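Local coordinates for outer membrane protein Omp121 (Bacteroides thetaiotaomicron, PDB 5FQ8) that belongs to the TonB-dependent receptor family and probably imports a substrate through a plugged beta-barrel in the bacterial outer membrane, at residues G252-N257 and I277-M282; F400-G405 and Q459-N464. All coordinates share one frame; numbering follows the deposited sequence.

Both contacts are antiparallel strand pairs in the wall of the transmembrane beta-barrel. Contact 1 comes first along the chain and joins the two arms of the hairpin formed by strands 252-264 and 268-280. Contact 2 follows after the intervening strands 289-303, 306-320 and 376-394, and pairs strand 398-417 with strand 446-469. Their centres lie about 41 Å apart and their nearest atoms about 24 Å, so they do not touch. Continuous strand pairing thus carries both sites in one wall: contact 1 against the plug and a calcium-binding loop, contact 2 at a surface that binds a lipid-like molecule and probably faces the membrane lipid.

Contact 1. Residues G252-N257 and I277-M282; sequences GFRYSN and ISDDGM. With CA (calcium ion), chain M.
Two arms of a beta hairpin, part of the barrel wall of this TonB-dependent receptor, run antiparallel here at 175°. At G252 the backbone lies against the end of the second arm, where it passes into the loop, its CA 3.3 Å from D280 O in a CA-H...O contact. F253 and D280 form a hydrogen-bonded pair: F253 N donates to D280 O, approaching from above the carbonyl plane, and D280 N returns a nearly straight bond of 3.0 Å to F253 O, nearly in line with the C=O bond. The F253 ring turns from D280 and meets W185 of strand 177-188 edge-to-face. D280, tied down by this pair, sends its carboxylate to calcium, with OD1 2.3 Å from the ion; G281 O binds it too, and I283 O, T285 O and D288 OD2 supply the other three bonds. R254 stands with D279 in a non-hydrogen-bonded pair, on the face that carries I277. Its CG is anti to the backbone N, and its CB lies 3.5 Å from D279 OD1. The chain bends at chi3 (90°); the two side chains cross obliquely, their charged groups stay too far apart for a salt bridge, and NH2 hydrogen-bonds R56 O of the plug. S58 of the plug also touches R254 and I277, joining wall to plug. Y255 is paired with S278; Y255 N to S278 O is weak, while S278 N reaches Y255 O in the carbonyl plane. With chi1 at 61°, the crowded position, the Y255 ring leans across the neighbouring arm, and S278 CB sits over one face, 3.8 Å from the centroid, in a CH-pi contact. S278 OG is held elsewhere, by D291. Last comes S256, whose OG hydrogen-bonds Q276 O and lies 4.0 Å from I277 CG1.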
loop_
_atom_site.group_PDB
_atom_site.type_symbol
_atom_site.label_atom_id
_atom_site.label_comp_id
_atom_site.label_asym_id
_atom_site.label_seq_id
_atom_site.Cartn_x
_atom_site.Cartn_y
_atom_site.Cartn_z
ATOM N N GLY B 252 -25.236 3.935 25.322
ATOM C CA GLY B 252 -24.580 4.969 24.561
ATOM C C GLY B 252 -24.741 6.302 25.253
ATOM O O GLY B 252 -25.740 6.554 25.921
ATOM N N PHE B 253 -23.726 7.144 25.142
ATOM C CA PHE B 253 -23.813 8.500 25.654
ATOM C C PHE B 253 -23.389 9.463 24.566
ATOM O O PHE B 253 -22.499 9.153 23.772
ATOM C CB PHE B 253 -22.965 8.686 26.883
ATOM C CG PHE B 253 -23.094 10.045 27.500
ATOM C CD1 PHE B 253 -24.153 10.340 28.344
ATOM C CD2 PHE B 253 -22.163 11.031 27.240
ATOM C CE1 PHE B 253 -24.275 11.589 28.913
ATOM C CE2 PHE B 253 -22.280 12.278 27.813
ATOM C CZ PHE B 253 -23.341 12.555 28.643
ATOM N N ARG B 254 -24.053 10.613 24.514
ATOM C CA ARG B 254 -23.769 11.637 23.520
ATOM C C ARG B 254 -23.970 12.996 24.173
ATOM O O ARG B 254 -24.991 13.222 24.829
ATOM C CB ARG B 254 -24.665 11.481 22.286
ATOM C CG ARG B 254 -24.413 12.499 21.193
ATOM C CD ARG B 254 -25.546 12.593 20.174
ATOM N NE ARG B 254 -26.567 13.578 20.532
ATOM C CZ ARG B 254 -27.494 14.023 19.690
ATOM N NH1 ARG B 254 -27.521 13.582 18.451
ATOM N NH2 ARG B 254 -28.392 14.908 20.079
ATOM N N TYR B 255 -22.995 13.889 24.011
ATOM C CA TYR B 255 -23.095 15.251 24.523
ATOM C C TYR B 255 -22.889 16.238 23.393
ATOM O O TYR B 255 -21.988 16.070 22.584
ATOM C CB TYR B 255 -22.104 15.514 25.645
ATOM C CG TYR B 255 -20.651 15.373 25.299
ATOM C CD1 TYR B 255 -19.932 16.442 24.799
ATOM C CD2 TYR B 255 -19.977 14.188 25.527
ATOM C CE1 TYR B 255 -18.595 16.330 24.504
ATOM C CE2 TYR B 255 -18.642 14.068 25.239
ATOM C CZ TYR B 255 -17.959 15.146 24.725
ATOM O OH TYR B 255 -16.628 15.046 24.430
ATOM N N SER B 256 -23.754 17.242 23.319
ATOM C CA SER B 256 -23.719 18.214 22.242
ATOM C C SER B 256 -23.666 19.621 22.800
ATOM O O SER B 256 -24.232 19.897 23.855
ATOM C CB SER B 256 -24.921 18.104 21.330
ATOM O OG SER B 256 -24.971 19.253 20.500
ATOM N N ASN B 257 -22.993 20.512 22.073
ATOM C CA ASN B 257 -22.888 21.923 22.427
ATOM C C ASN B 257 -23.042 22.723 21.147
ATOM O O ASN B 257 -22.299 22.500 20.190
ATOM C CB ASN B 257 -21.545 22.245 23.092
ATOM C CG ASN B 257 -21.424 21.685 24.487
ATOM O OD1 ASN B 257 -21.981 22.216 25.420
ATOM N ND2 ASN B 257 -20.683 20.618 24.633
ATOM N N ILE B 277 -20.578 17.701 18.649
ATOM C CA ILE B 277 -21.285 16.455 18.926
ATOM C C ILE B 277 -20.250 15.370 19.157
ATOM O O ILE B 277 -19.267 15.281 18.425
ATOM C CB ILE B 277 -22.226 16.080 17.765
ATOM C CG1 ILE B 277 -23.294 17.138 17.587
ATOM C CG2 ILE B 277 -22.871 14.754 18.006
ATOM C CD1 ILE B 277 -24.263 16.819 16.527
ATOM N N SER B 278 -20.460 14.551 20.180
ATOM C CA SER B 278 -19.514 13.496 20.517
ATOM C C SER B 278 -20.266 12.277 21.008
ATOM O O SER B 278 -20.673 12.218 22.164
ATOM C CB SER B 278 -18.511 13.952 21.562
ATOM O OG SER B 278 -17.515 14.744 20.955
ATOM N N ASP B 279 -20.388 11.279 20.150
ATOM C CA ASP B 279 -21.193 10.105 20.429
ATOM C C ASP B 279 -20.292 8.903 20.684
ATOM O O ASP B 279 -19.378 8.642 19.908
ATOM C CB ASP B 279 -22.134 9.846 19.254
ATOM C CG ASP B 279 -23.383 9.158 19.667
ATOM O OD1 ASP B 279 -23.389 8.581 20.768
ATOM O OD2 ASP B 279 -24.353 9.204 18.883
ATOM N N ASP B 280 -20.545 8.185 21.767
ATOM C CA ASP B 280 -19.952 6.876 22.016
ATOM C C ASP B 280 -21.130 5.961 22.310
ATOM O O ASP B 280 -21.648 5.962 23.426
ATOM C CB ASP B 280 -18.946 6.921 23.160
ATOM C CG ASP B 280 -18.299 5.569 23.450
ATOM O OD1 ASP B 280 -18.705 4.527 22.902
ATOM O OD2 ASP B 280 -17.366 5.543 24.270
ATOM N N GLY B 281 -21.532 5.170 21.315
ATOM C CA GLY B 281 -22.788 4.443 21.335
ATOM C C GLY B 281 -22.786 3.241 22.257
ATOM O O GLY B 281 -21.899 3.045 23.086
ATOM N N MET B 282 -23.800 2.404 22.080
ATOM C CA MET B 282 -24.095 1.388 23.080
ATOM C C MET B 282 -23.214 0.156 22.991
ATOM O O MET B 282 -23.193 -0.626 23.940
ATOM C CB MET B 282 -25.534 0.947 22.950
ATOM C CG MET B 282 -25.805 0.384 21.607
ATOM S SD MET B 282 -27.516 0.017 21.399
ATOM C CE MET B 282 -27.536 -0.344 19.671
HETATM CA CA CA M . -19.462 2.388 22.839
#

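Contact 2. Residues F400-G405 and Q459-N464; sequences FTYRMG and QDIMVN. With KR0 (3-decanoyloxypropyl decanoate), chain K; C8E ((hydroxyethyloxy)tri(ethyloxy)octane), chain U.
Y402 stands in a non-hydrogen-bonded pair with I461, where two antiparallel strands of the barrel wall meet. From CB the ring leaves with CG anti to the backbone N (chi1 171°). CD1 lies near the D460 carbonyl oxygen and 3.8 Å from I461 CG1, which comes at the ring edge. CE1 and CZ meet C21 of the bound 3-decanoyloxypropyl decanoate, a carbon 3.5 Å above one ring face; CD2 meets C23 of the same acyl chain and CE2 meets C15 of the other. At the tip, OH is 3.2 Å from that C15. The Q459 amide beside it is turned 85° to the ring and forms no hydrogen bond with OH. I461 CD1 touches the ligand, while I461 CG2 packs 3.6 Å from F400 CE2. An alanine in place of Y402 would probably cost the acyl chain its ring face and I461 CG1 its edge contact. The other face of the strand pair is more polar: R403 NE bonds Q389, T401 OG1 bonds D391, and a water donates to D460 OD2 (2.8 Å from its O) and, weakly, to R403 O. Backbone hydrogen bonds run both ways between R403 and D460, each 173° at the hydrogen, and between T401 and M462. A mainly apolar face on the lipid-like molecule, backed by a more polar face that also carries M462, is consistent with a membrane-spanning wall.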
loop_
_atom_site.group_PDB
_atom_site.type_symbol
_atom_site.label_atom_id
_atom_site.label_comp_id
_atom_site.label_asym_id
_atom_site.label_seq_id
_atom_site.Cartn_x
_atom_site.Cartn_y
_atom_site.Cartn_z
ATOM N N PHE B 400 -29.786 41.542 -11.573
ATOM C CA PHE B 400 -28.719 40.629 -11.952
ATOM C C PHE B 400 -28.248 39.849 -10.735
ATOM O O PHE B 400 -28.097 40.409 -9.650
ATOM C CB PHE B 400 -27.539 41.381 -12.569
ATOM C CG PHE B 400 -26.340 40.521 -12.800
ATOM C CD1 PHE B 400 -25.432 40.283 -11.793
ATOM C CD2 PHE B 400 -26.124 39.938 -14.026
ATOM C CE1 PHE B 400 -24.347 39.482 -12.002
ATOM C CE2 PHE B 400 -25.029 39.137 -14.240
ATOM C CZ PHE B 400 -24.142 38.910 -13.228
ATOM N N THR B 401 -27.986 38.562 -10.926
ATOM C CA THR B 401 -27.506 37.728 -9.837
ATOM C C THR B 401 -26.379 36.835 -10.320
ATOM O O THR B 401 -26.546 36.085 -11.281
ATOM C CB THR B 401 -28.634 36.889 -9.255
ATOM O OG1 THR B 401 -29.509 37.738 -8.514
ATOM C CG2 THR B 401 -28.077 35.847 -8.334
ATOM N N TYR B 402 -25.231 36.929 -9.660
ATOM C CA TYR B 402 -24.148 35.978 -9.823
ATOM C C TYR B 402 -23.992 35.209 -8.527
ATOM O O TYR B 402 -23.867 35.806 -7.457
ATOM C CB TYR B 402 -22.831 36.667 -10.187
ATOM C CG TYR B 402 -21.646 35.720 -10.150
ATOM C CD1 TYR B 402 -21.576 34.631 -11.006
ATOM C CD2 TYR B 402 -20.607 35.909 -9.252
ATOM C CE1 TYR B 402 -20.514 33.767 -10.968
ATOM C CE2 TYR B 402 -19.547 35.048 -9.213
ATOM C CZ TYR B 402 -19.503 33.984 -10.073
ATOM O OH TYR B 402 -18.440 33.124 -10.037
ATOM N N ARG B 403 -24.007 33.893 -8.621
ATOM C CA ARG B 403 -23.836 33.038 -7.460
ATOM C C ARG B 403 -22.855 31.936 -7.808
ATOM O O ARG B 403 -22.925 31.360 -8.891
ATOM C CB ARG B 403 -25.158 32.450 -7.027
ATOM C CG ARG B 403 -25.044 31.386 -5.984
ATOM C CD ARG B 403 -26.316 30.573 -5.964
ATOM N NE ARG B 403 -27.468 31.459 -5.930
ATOM C CZ ARG B 403 -28.640 31.184 -6.479
ATOM N NH1 ARG B 403 -28.816 30.040 -7.118
ATOM N NH2 ARG B 403 -29.626 32.065 -6.395
ATOM N N MET B 404 -21.938 31.657 -6.894
ATOM C CA MET B 404 -20.867 30.701 -7.116
ATOM C C MET B 404 -20.711 29.861 -5.868
ATOM O O MET B 404 -20.645 30.400 -4.766
ATOM C CB MET B 404 -19.542 31.398 -7.444
ATOM C CG MET B 404 -18.310 30.499 -7.346
ATOM S SD MET B 404 -16.814 31.207 -8.055
ATOM C CE MET B 404 -15.639 29.942 -7.653
ATOM N N GLY B 405 -20.658 28.550 -6.032
ATOM C CA GLY B 405 -20.508 27.646 -4.914
ATOM C C GLY B 405 -19.245 26.826 -5.050
ATOM O O GLY B 405 -18.817 26.502 -6.153
ATOM N N GLN B 459 -21.576 27.446 -10.762
ATOM C CA GLN B 459 -21.658 28.865 -11.058
ATOM C C GLN B 459 -22.947 29.149 -11.796
ATOM O O GLN B 459 -23.277 28.458 -12.762
ATOM C CB GLN B 459 -20.452 29.326 -11.861
ATOM C CG GLN B 459 -19.188 29.216 -11.057
ATOM C CD GLN B 459 -18.105 30.108 -11.556
ATOM O OE1 GLN B 459 -18.232 30.703 -12.615
ATOM N NE2 GLN B 459 -17.026 30.220 -10.792
ATOM N N ASP B 460 -23.675 30.154 -11.326
ATOM C CA ASP B 460 -24.906 30.582 -11.956
ATOM C C ASP B 460 -24.829 32.065 -12.252
ATOM O O ASP B 460 -24.428 32.857 -11.395
ATOM C CB ASP B 460 -26.105 30.271 -11.074
ATOM C CG ASP B 460 -26.388 28.800 -10.989
ATOM O OD1 ASP B 460 -27.094 28.274 -11.880
ATOM O OD2 ASP B 460 -25.899 28.170 -10.034
ATOM N N ILE B 461 -25.182 32.430 -13.476
ATOM C CA ILE B 461 -25.373 33.817 -13.876
ATOM C C ILE B 461 -26.807 33.933 -14.357
ATOM O O ILE B 461 -27.241 33.141 -15.197
ATOM C CB ILE B 461 -24.381 34.236 -14.970
ATOM C CG1 ILE B 461 -22.964 33.988 -14.505
ATOM C CG2 ILE B 461 -24.510 35.686 -15.288
ATOM C CD1 ILE B 461 -21.957 34.231 -15.584
ATOM N N MET B 462 -27.548 34.889 -13.808
ATOM C CA MET B 462 -28.977 34.991 -14.058
ATOM C C MET B 462 -29.383 36.437 -14.277
ATOM O O MET B 462 -28.703 37.369 -13.854
ATOM C CB MET B 462 -29.796 34.430 -12.895
ATOM C CG MET B 462 -29.397 33.059 -12.451
ATOM S SD MET B 462 -30.189 32.657 -10.918
ATOM C CE MET B 462 -29.640 31.004 -10.657
ATOM N N VAL B 463 -30.529 36.612 -14.921
ATOM C CA VAL B 463 -31.175 37.914 -15.006
ATOM C C VAL B 463 -32.670 37.720 -14.797
ATOM O O VAL B 463 -33.302 36.899 -15.469
ATOM C CB VAL B 463 -30.888 38.618 -16.344
ATOM C CG1 VAL B 463 -31.224 37.717 -17.496
ATOM C CG2 VAL B 463 -31.671 39.899 -16.436
ATOM N N ASN B 464 -33.231 38.460 -13.848
ATOM C CA ASN B 464 -34.646 38.375 -13.528
ATOM C C ASN B 464 -35.358 39.645 -13.965
ATOM O O ASN B 464 -34.782 40.736 -13.950
ATOM C CB ASN B 464 -34.865 38.150 -12.034
ATOM C CG ASN B 464 -36.299 37.810 -11.709
ATOM O OD1 ASN B 464 -37.066 38.661 -11.266
ATOM N ND2 ASN B 464 -36.680 36.564 -11.950
HETATM C C1 KR0 K . -17.378 25.594 -15.864
HETATM O O1 KR0 K . -18.012 26.865 -15.990
HETATM C C2 KR0 K . -17.666 25.109 -14.459
HETATM C C3 KR0 K . -16.420 25.152 -13.604
HETATM C C4 KR0 K . -12.852 30.046 -12.607
HETATM O O4 KR0 K . -16.054 26.480 -13.244
HETATM C C5 KR0 K . -14.739 26.665 -12.652
HETATM C C6 KR0 K . -14.058 30.871 -12.146
HETATM C C7 KR0 K . -17.227 28.087 -16.058
HETATM C C8 KR0 K . -13.699 32.090 -11.296
HETATM O O8 KR0 K . -14.036 25.689 -12.534
HETATM C C9 KR0 K . -14.945 32.805 -10.760
HETATM O O9 KR0 K . -16.248 28.133 -16.775
HETATM C C10 KR0 K . -14.233 28.002 -12.173
HETATM C C11 KR0 K . -13.260 28.668 -13.143
HETATM C C12 KR0 K . -17.606 29.303 -15.254
HETATM C C13 KR0 K . -17.493 30.538 -16.140
HETATM C C14 KR0 K . -14.647 34.221 -10.253
HETATM C C15 KR0 K . -15.770 34.795 -9.392
HETATM C C16 KR0 K . -15.380 36.080 -8.698
HETATM C C17 KR0 K . -18.316 31.702 -15.600
HETATM C C18 KR0 K . -17.491 32.716 -14.817
HETATM C C19 KR0 K . -18.421 33.750 -14.187
HETATM C C20 KR0 K . -17.703 34.991 -13.665
HETATM C C21 KR0 K . -18.694 35.945 -12.993
HETATM C C22 KR0 K . -18.132 37.360 -12.854
HETATM C C23 KR0 K . -18.952 38.256 -11.947
HETATM C C8 C8E U . -10.892 27.174 -9.059
HETATM O O9 C8E U . -11.412 27.378 -7.767
HETATM C C10 C8E U . -11.939 28.678 -7.672
HETATM C C11 C8E U . -11.769 29.268 -6.275
HETATM O O12 C8E U . -12.859 30.138 -6.065
HETATM C C13 C8E U . -12.868 30.785 -4.816
HETATM C C14 C8E U . -14.251 31.400 -4.612
HETATM O O15 C8E U . -15.216 30.396 -4.381
HETATM C C16 C8E U . -16.403 30.926 -3.845
HETATM O O HOH W 1 -24.360 28.886 -7.841
#